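PDB 5HZL: Lmo2445 protein from Listeria monocytogenes EGD-e, which is of unknown function but is a secreted, internalin-like leucine-rich-repeat protein that binds calcium ions. Local coordinates for residues K140-N151 with I165-I176; I183-L191 with F221-F231. All coordinates share one frame; numbering follows the deposited sequence.

Contact 1 (K140-N151 with I165-I176). With CA (calcium ion), chain F.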
loop_
_atom_site.group_PDB
_atom_site.type_symbol
_atom_site.label_atom_id
_atom_site.label_comp_id
_atom_site.label_asym_id
_atom_site.label_seq_id
_atom_site.Cartn_x
_atom_site.Cartn_y
_atom_site.Cartn_z
ATOM N N LYS A 140 7.843 -4.443 0.405
ATOM C CA LYS A 140 8.299 -5.640 1.132
ATOM C C LYS A 140 8.798 -5.340 2.556
ATOM O O LYS A 140 8.991 -6.256 3.350
ATOM C CB LYS A 140 9.405 -6.353 0.341
ATOM C CG LYS A 140 8.948 -6.962 -0.978
ATOM C CD LYS A 140 10.117 -7.524 -1.806
ATOM C CE LYS A 140 10.872 -8.712 -1.193
ATOM N NZ LYS A 140 9.994 -9.909 -1.016
ATOM N N PHE A 141 9.014 -4.066 2.862
ATOM C CA PHE A 141 9.486 -3.622 4.183
ATOM C C PHE A 141 10.867 -4.175 4.580
ATOM O O PHE A 141 11.073 -4.582 5.730
ATOM C CB PHE A 141 8.436 -3.908 5.266
ATOM C CG PHE A 141 7.087 -3.362 4.936
ATOM C CD1 PHE A 141 6.791 -2.020 5.161
ATOM C CD2 PHE A 141 6.112 -4.178 4.383
ATOM C CE1 PHE A 141 5.547 -1.502 4.845
ATOM C CE2 PHE A 141 4.863 -3.670 4.065
ATOM C CZ PHE A 141 4.579 -2.328 4.298
ATOM N N VAL A 142 11.807 -4.212 3.632
ATOM C CA VAL A 142 13.164 -4.685 3.935
ATOM C C VAL A 142 13.815 -3.542 4.716
ATOM O O VAL A 142 13.764 -2.382 4.296
ATOM C CB VAL A 142 13.997 -5.104 2.689
ATOM C CG1 VAL A 142 15.421 -5.484 3.090
ATOM C CG2 VAL A 142 13.331 -6.267 1.955
ATOM N N GLY A 143 14.408 -3.899 5.855
ATOM C CA GLY A 143 15.026 -2.951 6.781
ATOM C C GLY A 143 14.119 -2.650 7.981
ATOM O O GLY A 143 14.572 -2.050 8.953
HETATM N N MSE A 144 12.853 -3.090 7.918
HETATM C CA MSE A 144 11.848 -2.869 8.969
HETATM C C MSE A 144 11.388 -4.184 9.566
HETATM O O MSE A 144 10.206 -4.390 9.832
HETATM C CB MSE A 144 10.709 -2.111 8.276
HETATM C CG MSE A 144 11.159 -0.695 7.926
HETATM SE SE MSE A 144 9.918 0.202 6.694
HETATM C CE MSE A 144 10.833 -0.109 4.982
ATOM N N GLU A 145 12.339 -5.081 9.812
ATOM C CA GLU A 145 12.050 -6.409 10.370
ATOM C C GLU A 145 11.350 -6.425 11.739
ATOM O O GLU A 145 10.789 -7.446 12.133
ATOM C CB GLU A 145 13.322 -7.272 10.426
ATOM C CG GLU A 145 13.891 -7.731 9.069
ATOM C CD GLU A 145 14.528 -6.641 8.197
ATOM O OE1 GLU A 145 15.090 -5.656 8.741
ATOM O OE2 GLU A 145 14.497 -6.798 6.950
ATOM N N GLY A 146 11.372 -5.303 12.448
ATOM C CA GLY A 146 10.742 -5.196 13.760
ATOM C C GLY A 146 9.279 -4.805 13.780
ATOM O O GLY A 146 8.698 -4.738 14.857
ATOM N N LEU A 147 8.684 -4.551 12.610
ATOM C CA LEU A 147 7.269 -4.165 12.525
ATOM C C LEU A 147 6.282 -5.083 13.254
ATOM O O LEU A 147 6.370 -6.313 13.158
ATOM C CB LEU A 147 6.831 -4.016 11.067
ATOM C CG LEU A 147 7.265 -2.745 10.326
ATOM C CD1 LEU A 147 7.025 -2.858 8.826
ATOM C CD2 LEU A 147 6.556 -1.514 10.892
ATOM N N VAL A 148 5.356 -4.459 13.982
ATOM C CA VAL A 148 4.320 -5.167 14.730
ATOM C C VAL A 148 2.976 -5.022 14.032
ATOM O O VAL A 148 2.202 -5.973 14.001
ATOM C CB VAL A 148 4.218 -4.667 16.190
ATOM C CG1 VAL A 148 3.048 -5.328 16.928
ATOM C CG2 VAL A 148 5.538 -4.921 16.904
ATOM N N SER A 149 2.696 -3.845 13.485
ATOM C CA SER A 149 1.426 -3.623 12.796
ATOM C C SER A 149 1.563 -2.740 11.564
ATOM O O SER A 149 2.175 -1.681 11.611
ATOM C CB SER A 149 0.391 -3.019 13.739
ATOM O OG SER A 149 0.811 -1.760 14.172
ATOM N N ILE A 150 0.955 -3.217 10.479
ATOM C CA ILE A 150 0.924 -2.586 9.170
ATOM C C ILE A 150 -0.511 -2.364 8.728
ATOM O O ILE A 150 -1.322 -3.290 8.720
ATOM C CB ILE A 150 1.573 -3.511 8.126
ATOM C CG1 ILE A 150 3.072 -3.663 8.428
ATOM C CG2 ILE A 150 1.357 -2.982 6.707
ATOM C CD1 ILE A 150 3.776 -4.666 7.538
ATOM N N ASN A 151 -0.815 -1.136 8.338
ATOM C CA ASN A 151 -2.137 -0.814 7.849
ATOM C C ASN A 151 -1.998 -0.272 6.430
ATOM O O ASN A 151 -1.345 0.756 6.232
ATOM C CB ASN A 151 -2.801 0.187 8.780
ATOM C CG ASN A 151 -4.215 0.547 8.369
ATOM O OD1 ASN A 151 -4.765 0.056 7.395
ATOM N ND2 ASN A 151 -4.803 1.425 9.124
ATOM N N ILE A 165 5.472 -13.436 0.679
ATOM C CA ILE A 165 5.902 -12.113 1.150
ATOM C C ILE A 165 5.452 -11.876 2.590
ATOM O O ILE A 165 4.494 -12.490 3.082
ATOM C CB ILE A 165 5.467 -10.907 0.277
ATOM C CG1 ILE A 165 3.968 -10.613 0.362
ATOM C CG2 ILE A 165 5.928 -11.090 -1.170
ATOM C CD1 ILE A 165 3.618 -9.322 -0.349
ATOM N N TRP A 166 6.171 -10.965 3.232
ATOM C CA TRP A 166 5.952 -10.550 4.600
ATOM C C TRP A 166 6.172 -11.668 5.648
ATOM O O TRP A 166 5.520 -11.708 6.702
ATOM C CB TRP A 166 4.601 -9.821 4.747
ATOM C CG TRP A 166 4.415 -8.664 3.766
ATOM C CD1 TRP A 166 5.346 -7.715 3.430
ATOM C CD2 TRP A 166 3.205 -8.284 3.094
ATOM N NE1 TRP A 166 4.811 -6.816 2.543
ATOM C CE2 TRP A 166 3.495 -7.132 2.329
ATOM C CE3 TRP A 166 1.909 -8.815 3.046
ATOM C CZ2 TRP A 166 2.534 -6.504 1.525
ATOM C CZ3 TRP A 166 0.959 -8.191 2.249
ATOM C CH2 TRP A 166 1.280 -7.046 1.498
HETATM N N MSE A 167 7.132 -12.545 5.349
HETATM C CA MSE A 167 7.509 -13.650 6.233
HETATM C C MSE A 167 8.846 -13.389 6.866
HETATM O O MSE A 167 9.454 -14.280 7.459
HETATM C CB MSE A 167 7.555 -14.913 5.398
HETATM C CG MSE A 167 6.155 -15.316 4.972
HETATM SE SE MSE A 167 5.143 -15.894 6.557
HETATM C CE MSE A 167 5.965 -17.667 6.847
ATOM N N ASN A 168 9.294 -12.145 6.755
ATOM C CA ASN A 168 10.562 -11.680 7.294
ATOM C C ASN A 168 10.385 -10.790 8.560
ATOM O O ASN A 168 11.347 -10.156 8.990
ATOM C CB ASN A 168 11.284 -10.875 6.186
ATOM C CG ASN A 168 10.466 -9.653 5.687
ATOM O OD1 ASN A 168 9.221 -9.670 5.673
ATOM N ND2 ASN A 168 11.171 -8.592 5.265
HETATM N N MSE A 169 9.174 -10.751 9.141
HETATM C CA MSE A 169 8.859 -9.909 10.317
HETATM C C MSE A 169 8.318 -10.746 11.453
HETATM O O MSE A 169 7.102 -10.877 11.602
HETATM C CB MSE A 169 7.834 -8.881 9.847
HETATM C CG MSE A 169 8.515 -7.793 9.011
HETATM SE SE MSE A 169 7.198 -6.579 8.188
HETATM C CE MSE A 169 6.768 -7.736 6.652
ATOM N N PRO A 170 9.206 -11.292 12.290
ATOM C CA PRO A 170 8.772 -12.192 13.377
ATOM C C PRO A 170 7.809 -11.671 14.444
ATOM O O PRO A 170 7.235 -12.484 15.170
ATOM C CB PRO A 170 10.098 -12.643 14.019
ATOM C CG PRO A 170 11.076 -11.588 13.682
ATOM C CD PRO A 170 10.664 -11.050 12.348
ATOM N N ASN A 171 7.626 -10.358 14.550
ATOM C CA ASN A 171 6.714 -9.807 15.567
ATOM C C ASN A 171 5.433 -9.223 15.017
ATOM O O ASN A 171 4.589 -8.778 15.794
ATOM C CB ASN A 171 7.465 -8.797 16.436
ATOM C CG ASN A 171 8.578 -9.450 17.227
ATOM O OD1 ASN A 171 8.440 -10.582 17.694
ATOM N ND2 ASN A 171 9.680 -8.745 17.389
ATOM N N LEU A 172 5.286 -9.256 13.690
ATOM C CA LEU A 172 4.106 -8.738 13.013
ATOM C C LEU A 172 2.890 -9.421 13.615
ATOM O O LEU A 172 2.822 -10.655 13.649
ATOM C CB LEU A 172 4.198 -9.009 11.507
ATOM C CG LEU A 172 3.087 -8.469 10.600
ATOM C CD1 LEU A 172 2.951 -6.962 10.720
ATOM C CD2 LEU A 172 3.370 -8.862 9.161
ATOM N N ASP A 173 1.958 -8.610 14.115
ATOM C CA ASP A 173 0.752 -9.115 14.763
ATOM C C ASP A 173 -0.544 -8.559 14.175
ATOM O O ASP A 173 -1.626 -9.055 14.507
ATOM C CB ASP A 173 0.801 -8.758 16.252
ATOM C CG ASP A 173 -0.212 -9.533 17.076
ATOM O OD1 ASP A 173 -0.209 -10.792 17.014
ATOM O OD2 ASP A 173 -0.979 -8.887 17.815
ATOM N N SER A 174 -0.449 -7.527 13.337
ATOM C CA SER A 174 -1.634 -6.935 12.715
ATOM C C SER A 174 -1.316 -6.513 11.280
ATOM O O SER A 174 -0.376 -5.761 11.051
ATOM C CB SER A 174 -2.138 -5.750 13.533
ATOM O OG SER A 174 -3.345 -5.238 12.988
ATOM N N LEU A 175 -2.107 -7.001 10.327
ATOM C CA LEU A 175 -1.911 -6.699 8.908
ATOM C C LEU A 175 -3.270 -6.400 8.281
ATOM O O LEU A 175 -4.045 -7.314 8.028
ATOM C CB LEU A 175 -1.231 -7.892 8.217
ATOM C CG LEU A 175 -0.956 -7.810 6.717
ATOM C CD1 LEU A 175 -0.015 -6.658 6.426
ATOM C CD2 LEU A 175 -0.376 -9.122 6.217
ATOM N N ILE A 176 -3.544 -5.123 8.024
ATOM C CA ILE A 176 -4.821 -4.689 7.459
ATOM C C ILE A 176 -4.640 -4.420 5.965
ATOM O O ILE A 176 -3.876 -3.529 5.589
ATOM C CB ILE A 176 -5.337 -3.399 8.150
ATOM C CG1 ILE A 176 -5.095 -3.404 9.680
ATOM C CG2 ILE A 176 -6.796 -3.136 7.783
ATOM C CD1 ILE A 176 -5.728 -4.532 10.457
HETATM CA CA CA F . 0.929 -13.048 17.614
#
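I150 meets three side chains of 165-176, one after another along its length, and is a compact example of how one leucine-rich repeat is laid against the next. Its CB and CG2 lie beside L175 CD1, with CB at 3.9 Å; both side chains leave the sheet on the same face. With chi1 at -66° the CG1 branch is directed away from L175 to L172, which it crosses at about a right angle, CG1 to L172 CD1 being 4.0 Å. CD1, the tip, reaches selenomethionine M169, 4.0 Å from its SE, and also rests over one face of the F141 ring, toward the rim. M169 SE in turn is 3.8 Å from L147 CD1 and approaches the F141 ring obliquely, a Met-aromatic contact. At the ring's edge, W166 NE1 approaches F141, the two ring planes turned 48° apart, while the same N-H is bonded to P139 O.

The backbones run parallel through S149-S174, I150-L175 and N151-I176. I150 N donates to S174 O and I150 O accepts from I176 N. V148 O takes two donors in its carbonyl plane: D173 N at 2.7 Å and S174 N at 3.1 Å. D173 then turns its carboxylate away from 140-151, and OD1 binds a calcium ion at 2.6 Å, with Q194 O as the other protein ligand. S149 OG is hydrogen-bonded to N126 OD1, at the start of strand 126-128 next to it in the sheet.

Such chemistry is that of the solenoid: apolar side chains are packed in its interior, behind the sheet, backbone polarity is spent between parallel strands, and the turn ahead of S174, held by V148 O, probably steadies the aspartate that carries the metal.

Contact 2 (I183-L191 with F221-F231). With CA (calcium ion), chain D.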
loop_
_atom_site.group_PDB
_atom_site.type_symbol
_atom_site.label_atom_id
_atom_site.label_comp_id
_atom_site.label_asym_id
_atom_site.label_seq_id
_atom_site.Cartn_x
_atom_site.Cartn_y
_atom_site.Cartn_z
ATOM N N ILE A 183 -5.230 -9.586 -6.835
ATOM C CA ILE A 183 -5.835 -10.746 -7.500
ATOM C C ILE A 183 -5.274 -12.039 -6.931
ATOM O O ILE A 183 -5.478 -13.122 -7.474
ATOM C CB ILE A 183 -5.564 -10.729 -9.024
ATOM C CG1 ILE A 183 -4.074 -10.964 -9.347
ATOM C CG2 ILE A 183 -6.054 -9.416 -9.609
ATOM C CD1 ILE A 183 -3.772 -11.153 -10.811
ATOM N N SER A 184 -4.592 -11.909 -5.811
ATOM C CA SER A 184 -3.920 -13.010 -5.188
ATOM C C SER A 184 -3.919 -12.790 -3.685
ATOM O O SER A 184 -4.157 -11.671 -3.225
ATOM C CB SER A 184 -2.499 -12.986 -5.740
ATOM O OG SER A 184 -1.640 -13.906 -5.106
ATOM N N ILE A 185 -3.640 -13.850 -2.933
ATOM C CA ILE A 185 -3.602 -13.786 -1.490
ATOM C C ILE A 185 -2.198 -14.092 -0.951
ATOM O O ILE A 185 -1.538 -15.021 -1.441
ATOM C CB ILE A 185 -4.573 -14.826 -0.872
ATOM C CG1 ILE A 185 -6.005 -14.600 -1.369
ATOM C CG2 ILE A 185 -4.544 -14.795 0.665
ATOM C CD1 ILE A 185 -7.028 -15.571 -0.796
ATOM N N PRO A 186 -1.729 -13.309 0.050
ATOM C CA PRO A 186 -0.451 -13.624 0.695
ATOM C C PRO A 186 -0.749 -14.772 1.677
ATOM O O PRO A 186 -0.937 -14.550 2.867
ATOM C CB PRO A 186 -0.086 -12.328 1.412
ATOM C CG PRO A 186 -1.381 -11.657 1.668
ATOM C CD PRO A 186 -2.301 -12.049 0.558
ATOM N N GLU A 187 -0.803 -15.992 1.152
ATOM C CA GLU A 187 -1.141 -17.168 1.955
ATOM C C GLU A 187 -0.306 -17.473 3.183
ATOM O O GLU A 187 -0.860 -17.655 4.261
ATOM C CB GLU A 187 -1.190 -18.431 1.094
ATOM C CG GLU A 187 -2.337 -18.446 0.109
ATOM C CD GLU A 187 -2.502 -19.789 -0.566
ATOM O OE1 GLU A 187 -3.646 -20.085 -0.967
ATOM O OE2 GLU A 187 -1.510 -20.558 -0.674
ATOM N N ASP A 188 1.010 -17.546 3.017
ATOM C CA ASP A 188 1.889 -17.891 4.137
ATOM C C ASP A 188 1.607 -17.133 5.428
ATOM O O ASP A 188 1.383 -17.757 6.471
ATOM C CB ASP A 188 3.373 -17.720 3.780
ATOM C CG ASP A 188 3.861 -18.704 2.725
ATOM O OD1 ASP A 188 3.052 -19.324 2.011
ATOM O OD2 ASP A 188 5.096 -18.845 2.619
ATOM N N ILE A 189 1.594 -15.803 5.344
ATOM C CA ILE A 189 1.381 -14.963 6.521
ATOM C C ILE A 189 0.009 -15.186 7.174
ATOM O O ILE A 189 -0.069 -15.225 8.406
ATOM C CB ILE A 189 1.664 -13.464 6.226
ATOM C CG1 ILE A 189 1.838 -12.659 7.521
ATOM C CG2 ILE A 189 0.612 -12.861 5.309
ATOM C CD1 ILE A 189 3.011 -13.109 8.376
ATOM N N PHE A 190 -1.059 -15.348 6.384
ATOM C CA PHE A 190 -2.374 -15.598 6.987
ATOM C C PHE A 190 -2.487 -16.987 7.613
ATOM O O PHE A 190 -3.181 -17.153 8.614
ATOM C CB PHE A 190 -3.541 -15.383 6.021
ATOM C CG PHE A 190 -3.699 -13.970 5.546
ATOM C CD1 PHE A 190 -3.700 -12.906 6.446
ATOM C CD2 PHE A 190 -3.957 -13.703 4.222
ATOM C CE1 PHE A 190 -3.866 -11.601 6.014
ATOM C CE2 PHE A 190 -4.138 -12.398 3.787
ATOM C CZ PHE A 190 -4.092 -11.342 4.683
ATOM N N LEU A 191 -1.804 -17.970 7.032
ATOM C CA LEU A 191 -1.830 -19.351 7.536
ATOM C C LEU A 191 -0.832 -19.645 8.653
ATOM O O LEU A 191 -0.950 -20.677 9.310
ATOM C CB LEU A 191 -1.600 -20.344 6.393
ATOM C CG LEU A 191 -2.617 -20.321 5.251
ATOM C CD1 LEU A 191 -2.192 -21.330 4.194
ATOM C CD2 LEU A 191 -4.031 -20.605 5.742
ATOM N N PHE A 221 -6.766 -14.991 -15.766
ATOM C CA PHE A 221 -5.823 -15.368 -14.674
ATOM C C PHE A 221 -6.292 -14.753 -13.367
ATOM O O PHE A 221 -6.128 -13.544 -13.174
ATOM C CB PHE A 221 -4.403 -14.891 -15.029
ATOM C CG PHE A 221 -3.373 -15.145 -13.965
ATOM C CD1 PHE A 221 -2.914 -16.428 -13.713
ATOM C CD2 PHE A 221 -2.817 -14.090 -13.243
ATOM C CE1 PHE A 221 -1.951 -16.663 -12.744
ATOM C CE2 PHE A 221 -1.851 -14.320 -12.274
ATOM C CZ PHE A 221 -1.419 -15.608 -12.023
ATOM N N VAL A 222 -6.869 -15.575 -12.476
ATOM C CA VAL A 222 -7.400 -15.082 -11.202
ATOM C C VAL A 222 -7.052 -16.027 -10.049
ATOM O O VAL A 222 -7.894 -16.830 -9.617
ATOM C CB VAL A 222 -8.943 -14.918 -11.268
ATOM C CG1 VAL A 222 -9.429 -14.081 -10.075
ATOM C CG2 VAL A 222 -9.383 -14.245 -12.566
ATOM N N PRO A 223 -5.816 -15.933 -9.529
ATOM C CA PRO A 223 -5.389 -16.801 -8.433
ATOM C C PRO A 223 -6.251 -16.770 -7.182
ATOM O O PRO A 223 -6.360 -17.787 -6.503
ATOM C CB PRO A 223 -3.987 -16.297 -8.118
ATOM C CG PRO A 223 -3.497 -15.791 -9.408
ATOM C CD PRO A 223 -4.686 -15.148 -10.054
ATOM N N PHE A 224 -6.853 -15.619 -6.896
ATOM C CA PHE A 224 -7.698 -15.454 -5.714
ATOM C C PHE A 224 -8.814 -16.499 -5.633
ATOM O O PHE A 224 -9.087 -17.032 -4.555
ATOM C CB PHE A 224 -8.300 -14.036 -5.685
ATOM C CG PHE A 224 -9.190 -13.782 -4.495
ATOM C CD1 PHE A 224 -10.549 -14.060 -4.559
ATOM C CD2 PHE A 224 -8.668 -13.278 -3.306
ATOM C CE1 PHE A 224 -11.366 -13.843 -3.467
ATOM C CE2 PHE A 224 -9.486 -13.055 -2.212
ATOM C CZ PHE A 224 -10.835 -13.341 -2.292
ATOM N N ILE A 225 -9.452 -16.779 -6.770
ATOM C CA ILE A 225 -10.545 -17.756 -6.834
ATOM C C ILE A 225 -10.156 -19.112 -6.239
ATOM O O ILE A 225 -10.910 -19.710 -5.472
ATOM C CB ILE A 225 -11.038 -17.953 -8.292
ATOM C CG1 ILE A 225 -11.714 -16.672 -8.791
ATOM C CG2 ILE A 225 -12.045 -19.098 -8.389
ATOM C CD1 ILE A 225 -12.104 -16.702 -10.255
ATOM N N TYR A 226 -8.968 -19.576 -6.580
ATOM C CA TYR A 226 -8.500 -20.865 -6.119
ATOM C C TYR A 226 -7.896 -20.824 -4.717
ATOM O O TYR A 226 -8.138 -21.717 -3.921
ATOM C CB TYR A 226 -7.520 -21.417 -7.146
ATOM C CG TYR A 226 -8.132 -21.525 -8.525
ATOM C CD1 TYR A 226 -8.149 -20.431 -9.384
ATOM C CD2 TYR A 226 -8.690 -22.721 -8.974
ATOM C CE1 TYR A 226 -8.705 -20.526 -10.647
ATOM C CE2 TYR A 226 -9.241 -22.828 -10.243
ATOM C CZ TYR A 226 -9.248 -21.728 -11.074
ATOM O OH TYR A 226 -9.787 -21.807 -12.333
ATOM N N GLN A 227 -7.115 -19.794 -4.423
ATOM C CA GLN A 227 -6.481 -19.633 -3.107
ATOM C C GLN A 227 -7.507 -19.489 -1.981
ATOM O O GLN A 227 -7.264 -19.932 -0.861
ATOM C CB GLN A 227 -5.549 -18.431 -3.130
ATOM C CG GLN A 227 -4.367 -18.621 -4.065
ATOM C CD GLN A 227 -3.505 -17.380 -4.215
ATOM O OE1 GLN A 227 -3.990 -16.246 -4.219
ATOM N NE2 GLN A 227 -2.218 -17.593 -4.362
ATOM N N ALA A 228 -8.657 -18.893 -2.287
ATOM C CA ALA A 228 -9.730 -18.718 -1.305
ATOM C C ALA A 228 -10.093 -20.036 -0.618
ATOM O O ALA A 228 -10.450 -20.046 0.561
ATOM C CB ALA A 228 -10.965 -18.122 -1.970
ATOM N N LEU A 229 -9.972 -21.141 -1.361
ATOM C CA LEU A 229 -10.272 -22.490 -0.860
ATOM C C LEU A 229 -9.410 -22.918 0.321
ATOM O O LEU A 229 -9.821 -23.774 1.091
ATOM C CB LEU A 229 -10.204 -23.513 -1.993
ATOM C CG LEU A 229 -11.224 -23.246 -3.107
ATOM C CD1 LEU A 229 -11.028 -24.213 -4.263
ATOM C CD2 LEU A 229 -12.653 -23.295 -2.580
ATOM N N ASP A 230 -8.229 -22.323 0.468
ATOM C CA ASP A 230 -7.340 -22.622 1.599
ATOM C C ASP A 230 -7.809 -21.910 2.884
ATOM O O ASP A 230 -7.142 -21.991 3.921
ATOM C CB ASP A 230 -5.893 -22.228 1.261
ATOM C CG ASP A 230 -5.320 -23.023 0.090
ATOM O OD1 ASP A 230 -5.940 -24.012 -0.346
ATOM O OD2 ASP A 230 -4.231 -22.669 -0.390
ATOM N N PHE A 231 -8.949 -21.214 2.790
ATOM C CA PHE A 231 -9.551 -20.485 3.902
ATOM C C PHE A 231 -11.042 -20.807 4.103
ATOM O O PHE A 231 -11.606 -20.373 5.096
ATOM C CB PHE A 231 -9.373 -18.969 3.685
ATOM C CG PHE A 231 -7.929 -18.535 3.580
ATOM C CD1 PHE A 231 -7.275 -18.522 2.349
ATOM C CD2 PHE A 231 -7.213 -18.147 4.713
ATOM C CE1 PHE A 231 -5.940 -18.143 2.249
ATOM C CE2 PHE A 231 -5.876 -17.763 4.615
ATOM C CZ PHE A 231 -5.242 -17.765 3.382
HETATM CA CA CA D . -1.250 -22.379 -2.454
#
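Q227 OE1 accepts the backbone N-H of I185 at 2.7 Å, the donor tilted 31° from the carbonyl plane and the bond moderately bent. The glutamine chain runs out straight (chi2 174°) and lays the amide across to the irregular chain at 184-185. A second bond, from F224 N to I183 O, is 2.9 Å long and comes from above the carbonyl plane. Around these two bonds the side chains interleave. I185 divides its branches: CG1 lies 3.5 Å from F224 CD2, whereas CG2 faces F231 CE1. The F231 ring takes F190 CB at its edge, 3.6 Å from CE2, and L191 CD2 reaches the same ring carbon obliquely.

E187 points its carboxylate at the end of the opposing segment, where OE1 comes 2.7 Å from D230 OD2. Its OE2 binds a calcium ion at 2.6 Å together with E163; a site including D230 is known for this protein, though D230 does not bind the ion here.

Helix 187-191 touches helix 223-227 through E187 on Q227, and F190 and L191 pack on F231 farther along; strands 290-298 and 273-281 of the C-terminal sheet pack on F224, Y288 stacks on F231 and I161 O holds S184 OG.

In the fold
Contact 1 is partly buried and repeats a pattern found between neighbouring turns of the parallel sheet; contact 2 is the more buried and joins the last part of that solenoid to the C-terminal domain. They share no residue, yet they touch: W166, M167 and L175 pack on D188 and I189, so helix 187-191 packs against the preceding repeat with these two and against the C-terminal domain with E187, F190 and L191. Both use aromatic rings, F141 and W166 in the first, but contact 1 rests on regular strand-to-strand bonding, contact 2 on two isolated bonds and a close carboxylate pair. Each carries a calcium ligand, an aspartate in contact 1 and a glutamate in contact 2.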